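Local coordinates for bacterial microcompartment shell protein CutR (Streptococcus intermedius SK54 = ATCC 27335, PDB 6XPJ) that is probably a minor, circularly permuted component of the shell of a choline-degrading bacterial microcompartment, and may give that shell heterogeneity and flexibility, at residues C[20-29]-C[109-117]; C[65-74]-C[84-92]. The protein carries 1 engineered substitution. All coordinates share one frame; numbering follows the deposited sequence.

Contact 1: C[20-29]-C[109-117]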
loop_
_atom_site.group_PDB
_atom_site.type_symbol
_atom_site.label_atom_id
_atom_site.label_comp_id
_atom_site.label_asym_id
_atom_site.label_seq_id
_atom_site.Cartn_x
_atom_site.Cartn_y
_atom_site.Cartn_z
ATOM N N LYS C 20 -14.287 1.768 9.084
ATOM C CA LYS C 20 -15.188 0.653 9.419
ATOM C C LYS C 20 -16.333 0.747 8.443
ATOM O O LYS C 20 -17.276 1.478 8.695
ATOM C CB LYS C 20 -15.583 0.711 10.888
ATOM C CG LYS C 20 -14.424 0.457 11.825
ATOM C CD LYS C 20 -14.752 0.793 13.276
ATOM C CE LYS C 20 -14.918 2.293 13.456
ATOM N NZ LYS C 20 -14.625 2.760 14.836
ATOM N N GLN C 21 -16.243 0.013 7.336
ATOM C CA GLN C 21 -17.177 0.253 6.213
ATOM C C GLN C 21 -17.283 -0.997 5.351
ATOM O O GLN C 21 -16.257 -1.641 5.089
ATOM C CB GLN C 21 -16.630 1.425 5.386
ATOM C CG GLN C 21 -17.422 1.760 4.149
ATOM C CD GLN C 21 -17.040 3.134 3.646
ATOM O OE1 GLN C 21 -17.178 4.132 4.347
ATOM N NE2 GLN C 21 -16.594 3.175 2.408
ATOM N N ILE C 22 -18.481 -1.257 4.841
ATOM C CA ILE C 22 -18.686 -2.105 3.639
ATOM C C ILE C 22 -18.935 -1.165 2.471
ATOM O O ILE C 22 -19.903 -0.375 2.507
ATOM C CB ILE C 22 -19.831 -3.105 3.827
ATOM C CG1 ILE C 22 -19.488 -4.084 4.952
ATOM C CG2 ILE C 22 -20.122 -3.789 2.499
ATOM C CD1 ILE C 22 -20.494 -5.188 5.174
ATOM N N THR C 23 -18.068 -1.238 1.454
ATOM C CA THR C 23 -18.109 -0.319 0.296
ATOM C C THR C 23 -18.769 -0.999 -0.906
ATOM O O THR C 23 -19.108 -0.315 -1.892
ATOM C CB THR C 23 -16.710 0.208 -0.040
ATOM O OG1 THR C 23 -16.056 0.611 1.173
ATOM C CG2 THR C 23 -16.790 1.373 -0.991
ATOM N N LEU C 24 -18.958 -2.305 -0.852
ATOM C CA LEU C 24 -19.565 -3.052 -1.969
ATOM C C LEU C 24 -20.238 -4.281 -1.384
ATOM O O LEU C 24 -19.603 -5.016 -0.616
ATOM C CB LEU C 24 -18.491 -3.460 -2.985
ATOM C CG LEU C 24 -19.039 -4.166 -4.224
ATOM C CD1 LEU C 24 -19.786 -3.184 -5.096
ATOM C CD2 LEU C 24 -17.912 -4.826 -4.985
ATOM N N ALA C 25 -21.486 -4.521 -1.769
ATOM C CA ALA C 25 -22.217 -5.764 -1.451
ATOM C C ALA C 25 -23.111 -6.040 -2.648
ATOM O O ALA C 25 -24.180 -5.413 -2.795
ATOM C CB ALA C 25 -22.977 -5.608 -0.167
ATOM N N HIS C 26 -22.612 -6.849 -3.557
ATOM C CA HIS C 26 -23.064 -6.854 -4.954
ATOM C C HIS C 26 -23.341 -8.266 -5.422
ATOM O O HIS C 26 -22.514 -9.181 -5.154
ATOM C CB HIS C 26 -22.002 -6.194 -5.840
ATOM C CG HIS C 26 -22.470 -5.978 -7.241
ATOM N ND1 HIS C 26 -23.072 -4.820 -7.660
ATOM C CD2 HIS C 26 -22.422 -6.804 -8.325
ATOM C CE1 HIS C 26 -23.377 -4.933 -8.946
ATOM N NE2 HIS C 26 -22.985 -6.147 -9.386
ATOM N N VAL C 27 -24.414 -8.423 -6.175
ATOM C CA VAL C 27 -24.690 -9.707 -6.869
ATOM C C VAL C 27 -24.614 -9.504 -8.377
ATOM O O VAL C 27 -25.276 -8.606 -8.911
ATOM C CB VAL C 27 -26.031 -10.334 -6.453
ATOM C CG1 VAL C 27 -27.220 -9.386 -6.550
ATOM C CG2 VAL C 27 -26.311 -11.602 -7.236
ATOM N N ILE C 28 -23.809 -10.344 -9.018
ATOM C CA ILE C 28 -23.861 -10.547 -10.485
ATOM C C ILE C 28 -24.799 -11.717 -10.704
ATOM O O ILE C 28 -24.450 -12.834 -10.327
ATOM C CB ILE C 28 -22.464 -10.775 -11.091
ATOM C CG1 ILE C 28 -21.468 -9.708 -10.639
ATOM C CG2 ILE C 28 -22.600 -10.856 -12.610
ATOM C CD1 ILE C 28 -20.064 -9.923 -11.155
ATOM N N ALA C 29 -25.978 -11.464 -11.283
ATOM C CA ALA C 29 -27.058 -12.481 -11.282
ATOM C C ALA C 29 -26.681 -13.627 -12.212
ATOM O O ALA C 29 -26.958 -14.786 -11.885
ATOM C CB ALA C 29 -28.355 -11.862 -11.725
ATOM N N PHE C 109 -21.143 -0.226 11.503
ATOM C CA PHE C 109 -20.306 0.168 10.358
ATOM C C PHE C 109 -21.124 0.956 9.337
ATOM O O PHE C 109 -22.349 0.767 9.258
ATOM C CB PHE C 109 -19.741 -1.082 9.698
ATOM C CG PHE C 109 -18.520 -1.669 10.357
ATOM C CD1 PHE C 109 -18.326 -1.642 11.738
ATOM C CD2 PHE C 109 -17.565 -2.279 9.555
ATOM C CE1 PHE C 109 -17.184 -2.200 12.304
ATOM C CE2 PHE C 109 -16.464 -2.886 10.135
ATOM C CZ PHE C 109 -16.271 -2.829 11.494
ATOM N N SER C 110 -20.452 1.805 8.565
ATOM C CA SER C 110 -21.067 2.426 7.369
ATOM C C SER C 110 -21.267 1.326 6.323
ATOM O O SER C 110 -20.386 0.469 6.178
ATOM C CB SER C 110 -20.238 3.566 6.850
ATOM O OG SER C 110 -20.024 4.524 7.874
ATOM N N THR C 111 -22.429 1.305 5.681
ATOM C CA THR C 111 -22.718 0.254 4.682
ATOM C C THR C 111 -23.395 0.884 3.484
ATOM O O THR C 111 -24.314 1.712 3.627
ATOM C CB THR C 111 -23.585 -0.884 5.252
ATOM O OG1 THR C 111 -24.823 -0.340 5.721
ATOM C CG2 THR C 111 -22.933 -1.583 6.418
ATOM N N VAL C 112 -23.063 0.351 2.338
ATOM C CA VAL C 112 -23.740 0.660 1.064
ATOM C C VAL C 112 -24.990 -0.206 0.926
ATOM O O VAL C 112 -25.134 -1.243 1.574
ATOM C CB VAL C 112 -22.781 0.406 -0.107
ATOM C CG1 VAL C 112 -21.668 1.431 -0.104
ATOM C CG2 VAL C 112 -22.264 -1.029 -0.114
ATOM N N PRO C 113 -25.882 0.145 -0.011
ATOM C CA PRO C 113 -26.972 -0.745 -0.352
ATOM C C PRO C 113 -26.474 -1.987 -1.087
ATOM O O PRO C 113 -25.365 -2.042 -1.610
ATOM C CB PRO C 113 -27.865 0.068 -1.290
ATOM C CG PRO C 113 -27.348 1.456 -1.243
ATOM C CD PRO C 113 -25.897 1.378 -0.811
ATOM N N LEU C 114 -27.362 -2.956 -1.167
ATOM C CA LEU C 114 -27.197 -4.130 -2.028
ATOM C C LEU C 114 -27.351 -3.697 -3.488
ATOM O O LEU C 114 -28.351 -3.062 -3.860
ATOM C CB LEU C 114 -28.239 -5.164 -1.639
ATOM C CG LEU C 114 -27.979 -6.568 -2.147
ATOM C CD1 LEU C 114 -28.645 -7.573 -1.208
ATOM C CD2 LEU C 114 -28.505 -6.706 -3.532
ATOM N N THR C 115 -26.377 -4.009 -4.319
ATOM C CA THR C 115 -26.436 -3.651 -5.740
ATOM C C THR C 115 -26.409 -4.908 -6.607
ATOM O O THR C 115 -25.933 -5.990 -6.153
ATOM C CB THR C 115 -25.324 -2.668 -6.098
ATOM O OG1 THR C 115 -24.047 -3.179 -5.700
ATOM C CG2 THR C 115 -25.554 -1.341 -5.414
ATOM N N LYS C 116 -26.969 -4.790 -7.807
ATOM C CA LYS C 116 -27.238 -5.936 -8.705
ATOM C C LYS C 116 -26.783 -5.610 -10.123
ATOM O O LYS C 116 -27.090 -4.518 -10.641
ATOM C CB LYS C 116 -28.724 -6.283 -8.711
ATOM C CG LYS C 116 -29.318 -6.564 -7.352
ATOM C CD LYS C 116 -30.720 -7.124 -7.434
ATOM C CE LYS C 116 -31.351 -7.270 -6.067
ATOM N NZ LYS C 116 -32.632 -8.012 -6.147
ATOM N N SER C 117 -26.119 -6.565 -10.766
ATOM C CA SER C 117 -25.836 -6.509 -12.219
ATOM C C SER C 117 -26.076 -7.896 -12.833
ATOM O O SER C 117 -26.562 -8.789 -12.167
ATOM C CB SER C 117 -24.465 -5.990 -12.466
ATOM O OG SER C 117 -23.432 -6.884 -12.007
ATOM O OXT SER C 117 -25.773 -8.018 -14.026
HETATM O O HOH W 1 -17.981 3.862 10.021
HETATM O O HOH W 2 -23.035 -2.466 -3.232
#
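The imidazole of His-26 is held across the strands at both of its nitrogens. His-26 ND1 lies 2.7 Å from Thr-115 OG1 in a hydrogen bond, and His-26 NE2 donates to Ser-117 OG at 2.8 Å, almost straight (170°) and in the plane of the ring. With CG anti to the backbone N (chi1 -172°), the ring lies along the neighbouring strand, and Thr-115 O sits over one face near the rim. Two hydroxyls thus fix its rotation, while Tyr-102 of a neighbouring subunit packs against it.

Backbone bonds carry the rest of the polar contact in two blocks. Ser-110 N, Ile-22 N and Val-112 N make one parallel ladder; Thr-115 N (3.0 Å to Ala-25 O), Val-27 N, Ser-117 N and Ala-29 N make the other, the last binding the C-terminal carboxylate at Ser-117 O. Between the blocks the chains part, to 5.8 Å between the CA atoms of Thr-23 and Val-112. A water bridges this break, accepting from Ala-25 N, donating to Pro-113 O and hydrogen-bonded to Thr-115 OG1 at 2.8 Å.

In the permuted BMC fold this pair forms one margin of the chain's mixed sheet, strand 110-116 being outermost and helix 89-105 covering the face that carries Ile-22 and Val-27.

Apolar contacts run the length of the pair. Lys-20 CB stands 3.5 Å above the centroid of the Phe-109 ring, a CH-pi contact close to the ring normal, and Phe-103 meets that ring edge-to-face. Val-27 and Lys-116 run side by side, Val-27 CG1 to Lys-116 CG 3.6 Å, before the ammonium goes on to a salt bridge with Glu-93. In the middle, Val-112 lays both methyl groups against the backbone of Ile-22 and Thr-23.

Contact 2: C[65-74]-C[84-92]. Engineered in segment 65-74: Ala-67 (natural residue Lys).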
loop_
_atom_site.group_PDB
_atom_site.type_symbol
_atom_site.label_atom_id
_atom_site.label_comp_id
_atom_site.label_asym_id
_atom_site.label_seq_id
_atom_site.Cartn_x
_atom_site.Cartn_y
_atom_site.Cartn_z
ATOM N N ALA C 65 -22.210 -15.075 5.647
ATOM C CA ALA C 65 -22.720 -15.472 4.318
ATOM C C ALA C 65 -23.044 -16.958 4.323
ATOM O O ALA C 65 -24.169 -17.311 3.939
ATOM C CB ALA C 65 -21.757 -15.122 3.216
ATOM N N GLY C 66 -22.098 -17.796 4.741
ATOM C CA GLY C 66 -22.260 -19.265 4.734
ATOM C C GLY C 66 -23.300 -19.743 5.722
ATOM O O GLY C 66 -24.004 -20.764 5.419
ATOM N N ALA C 67 -23.505 -19.030 6.826
ATOM C CA ALA C 67 -24.528 -19.402 7.842
ATOM C C ALA C 67 -25.925 -18.985 7.343
ATOM O O ALA C 67 -26.917 -19.593 7.802
ATOM C CB ALA C 67 -24.236 -18.788 9.177
ATOM N N ALA C 68 -26.017 -17.964 6.478
ATOM C CA ALA C 68 -27.290 -17.289 6.098
ATOM C C ALA C 68 -28.086 -18.102 5.069
ATOM O O ALA C 68 -29.350 -17.987 5.041
ATOM C CB ALA C 68 -26.990 -15.909 5.554
ATOM N N ALA C 69 -27.406 -18.818 4.181
ATOM C CA ALA C 69 -28.022 -19.400 2.972
ATOM C C ALA C 69 -27.084 -20.464 2.431
ATOM O O ALA C 69 -25.922 -20.505 2.882
ATOM C CB ALA C 69 -28.248 -18.314 1.946
ATOM N N ASN C 70 -27.578 -21.263 1.490
ATOM C CA ASN C 70 -26.800 -22.340 0.834
ATOM C C ASN C 70 -25.931 -21.718 -0.265
ATOM O O ASN C 70 -26.320 -21.701 -1.438
ATOM C CB ASN C 70 -27.712 -23.413 0.259
ATOM C CG ASN C 70 -26.937 -24.541 -0.383
ATOM O OD1 ASN C 70 -25.734 -24.684 -0.156
ATOM N ND2 ASN C 70 -27.616 -25.329 -1.200
ATOM N N ILE C 71 -24.776 -21.235 0.121
ATOM C CA ILE C 71 -23.811 -20.610 -0.813
ATOM C C ILE C 71 -22.510 -21.404 -0.695
ATOM O O ILE C 71 -22.303 -22.139 0.301
ATOM C CB ILE C 71 -23.659 -19.089 -0.563
ATOM C CG1 ILE C 71 -23.218 -18.760 0.863
ATOM C CG2 ILE C 71 -24.936 -18.328 -0.946
ATOM C CD1 ILE C 71 -21.745 -18.627 1.040
ATOM N N ASP C 72 -21.667 -21.279 -1.710
ATOM C CA ASP C 72 -20.297 -21.827 -1.729
ATOM C C ASP C 72 -19.351 -20.627 -1.681
ATOM O O ASP C 72 -19.431 -19.789 -2.579
ATOM C CB ASP C 72 -20.085 -22.650 -2.996
ATOM C CG ASP C 72 -20.949 -23.897 -3.063
ATOM O OD1 ASP C 72 -21.081 -24.561 -2.037
ATOM O OD2 ASP C 72 -21.462 -24.187 -4.153
ATOM N N ILE C 73 -18.484 -20.581 -0.679
ATOM C CA ILE C 73 -17.458 -19.516 -0.569
ATOM C C ILE C 73 -16.428 -19.748 -1.676
ATOM O O ILE C 73 -15.863 -20.863 -1.764
ATOM C CB ILE C 73 -16.827 -19.470 0.829
ATOM C CG1 ILE C 73 -17.852 -19.160 1.922
ATOM C CG2 ILE C 73 -15.679 -18.467 0.829
ATOM C CD1 ILE C 73 -18.290 -17.718 1.967
ATOM N N CYS C 74 -16.155 -18.722 -2.470
ATOM C CA CYS C 74 -15.138 -18.764 -3.556
ATOM C C CYS C 74 -13.787 -18.419 -2.919
ATOM O O CYS C 74 -12.820 -19.188 -3.056
ATOM C CB CYS C 74 -15.453 -17.800 -4.693
ATOM S SG CYS C 74 -17.098 -17.996 -5.430
ATOM N N MET C 84 -15.891 -13.354 -1.946
ATOM C CA MET C 84 -16.758 -13.727 -3.077
ATOM C C MET C 84 -17.353 -15.104 -2.809
ATOM O O MET C 84 -16.676 -15.985 -2.238
ATOM C CB MET C 84 -16.000 -13.666 -4.402
ATOM C CG MET C 84 -15.674 -12.212 -4.808
ATOM S SD MET C 84 -15.036 -12.007 -6.497
ATOM C CE MET C 84 -14.112 -10.480 -6.348
ATOM N N PHE C 85 -18.596 -15.291 -3.210
ATOM C CA PHE C 85 -19.288 -16.579 -3.014
ATOM C C PHE C 85 -20.277 -16.760 -4.153
ATOM O O PHE C 85 -20.568 -15.814 -4.890
ATOM C CB PHE C 85 -19.923 -16.633 -1.624
ATOM C CG PHE C 85 -20.804 -15.473 -1.242
ATOM C CD1 PHE C 85 -22.137 -15.452 -1.590
ATOM C CD2 PHE C 85 -20.301 -14.429 -0.456
ATOM C CE1 PHE C 85 -22.944 -14.393 -1.232
ATOM C CE2 PHE C 85 -21.122 -13.373 -0.092
ATOM C CZ PHE C 85 -22.445 -13.363 -0.478
ATOM N N SER C 86 -20.766 -17.983 -4.293
ATOM C CA SER C 86 -21.659 -18.338 -5.410
ATOM C C SER C 86 -22.869 -19.092 -4.877
ATOM O O SER C 86 -22.797 -19.664 -3.806
ATOM C CB SER C 86 -20.887 -19.173 -6.415
ATOM O OG SER C 86 -20.509 -20.370 -5.777
ATOM N N GLY C 87 -23.935 -19.095 -5.653
ATOM C CA GLY C 87 -25.139 -19.866 -5.336
ATOM C C GLY C 87 -26.267 -19.401 -6.203
ATOM O O GLY C 87 -26.052 -18.559 -7.076
ATOM N N ASP C 88 -27.464 -19.928 -5.984
ATOM C CA ASP C 88 -28.631 -19.399 -6.724
ATOM C C ASP C 88 -28.851 -17.930 -6.326
ATOM O O ASP C 88 -28.403 -17.511 -5.217
ATOM C CB ASP C 88 -29.863 -20.249 -6.458
ATOM C CG ASP C 88 -30.283 -20.146 -5.014
ATOM O OD1 ASP C 88 -29.747 -20.904 -4.197
ATOM O OD2 ASP C 88 -31.098 -19.261 -4.709
ATOM N N ILE C 89 -29.479 -17.138 -7.191
ATOM C CA ILE C 89 -29.599 -15.672 -6.977
ATOM C C ILE C 89 -30.227 -15.396 -5.614
ATOM O O ILE C 89 -29.724 -14.520 -4.906
ATOM C CB ILE C 89 -30.360 -14.992 -8.130
ATOM C CG1 ILE C 89 -29.667 -15.214 -9.474
ATOM C CG2 ILE C 89 -30.531 -13.507 -7.841
ATOM C CD1 ILE C 89 -30.575 -15.031 -10.672
ATOM N N GLN C 90 -31.296 -16.086 -5.232
ATOM C CA GLN C 90 -31.999 -15.756 -3.968
ATOM C C GLN C 90 -31.079 -16.069 -2.791
ATOM O O GLN C 90 -31.040 -15.259 -1.848
ATOM C CB GLN C 90 -33.362 -16.443 -3.902
ATOM C CG GLN C 90 -34.362 -15.850 -4.892
ATOM C CD GLN C 90 -34.482 -14.343 -4.824
ATOM O OE1 GLN C 90 -34.493 -13.652 -5.845
ATOM N NE2 GLN C 90 -34.567 -13.811 -3.615
ATOM N N SER C 91 -30.287 -17.136 -2.841
ATOM C CA SER C 91 -29.358 -17.485 -1.733
ATOM C C SER C 91 -28.262 -16.422 -1.626
ATOM O O SER C 91 -27.943 -15.974 -0.515
ATOM C CB SER C 91 -28.732 -18.849 -1.899
ATOM O OG SER C 91 -29.732 -19.867 -1.883
ATOM N N VAL C 92 -27.731 -16.006 -2.766
ATOM C CA VAL C 92 -26.635 -14.998 -2.782
ATOM C C VAL C 92 -27.181 -13.669 -2.240
ATOM O O VAL C 92 -26.515 -13.032 -1.402
ATOM C CB VAL C 92 -26.040 -14.844 -4.187
ATOM C CG1 VAL C 92 -25.146 -13.619 -4.254
ATOM C CG2 VAL C 92 -25.272 -16.094 -4.560
HETATM O O HOH W 3 -30.235 -20.972 0.766
HETATM O O HOH W 4 -27.498 -21.877 -3.783
HETATM O O HOH W 5 -22.509 -22.401 -5.836
#
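The carbonyl oxygen of Asp-72 faces Ser-86: Ser-86 N donates to Asp-72 O at 2.8 Å, and Ser-86 OG lies 3.4 Å from Asp-72 O, at best a weak second bond. Asp-72 N returns a bond to Ser-86 O, nearly straight at 169°, which closes the hydrogen-bonded pair of this antiparallel hairpin. One step on, Cys-74 N reaches Met-84 O, and Cys-74 SG lies over the Ser-86 side of the strand, 3.6 Å from Phe-85 CA.

Phe-85 occupies the other face of the hairpin. Its CG stands between the backbone N and the carbonyl carbon (chi1 52°), and the ring reaches the end of helix 58-68, where Ala-65 CB makes a CH-pi contact over one face, offset toward the rim and 3.8 Å from Phe-85 CE2. Ile-71 comes in obliquely, Ile-71 CD1 against Phe-85 CB at 3.8 Å, while its CG2 branch turns to Val-92 and Ser-91. Val-50 of the next strand and Leu-96 of helix 89-105 add to the surroundings of the ring.

At the turn into that helix Asp-88 is the N-cap, OD2 accepting from Ser-91 N. The helix start also packs on the inverse gamma turn centred on Asn-70, with Ala-69 CB against Ser-91 O at 3.4 Å. One water joins Asn-70 N to Ser-91 OG, another links Asn-70 O to Asp-88 N and OD1, and a third bridges Asp-72 OD2 and Ser-86 OG.

The Phe-85 side is thus held by direct apolar contact, whereas the polar groups of Asn-70 and the Asp-72 carboxylate meet the other segment through water and are probably less rigidly coupled to it.

Contact 2 is nested along the chain inside the loop that contact 1 closes, and their centres lie about 15 Å apart. Both reach the same mixed sheet but near opposite margins: the hairpin of 72-77 and 82-87 on one side, strands 11-28 and 110-116 on the other, with strand 46-53 between. A beta-alpha-beta crossover joins them, from strand 82-87 through helix 89-105 to strand 110-116, passing over strands 46-53 and 11-28. The regions also touch directly, Val-27 CG2 to Val-92 CG1 at 3.8 Å. Together they tie both margins of the BMC domain to one helix, and both reach neighbouring subunits of the hexamer, contact 1 more extensively.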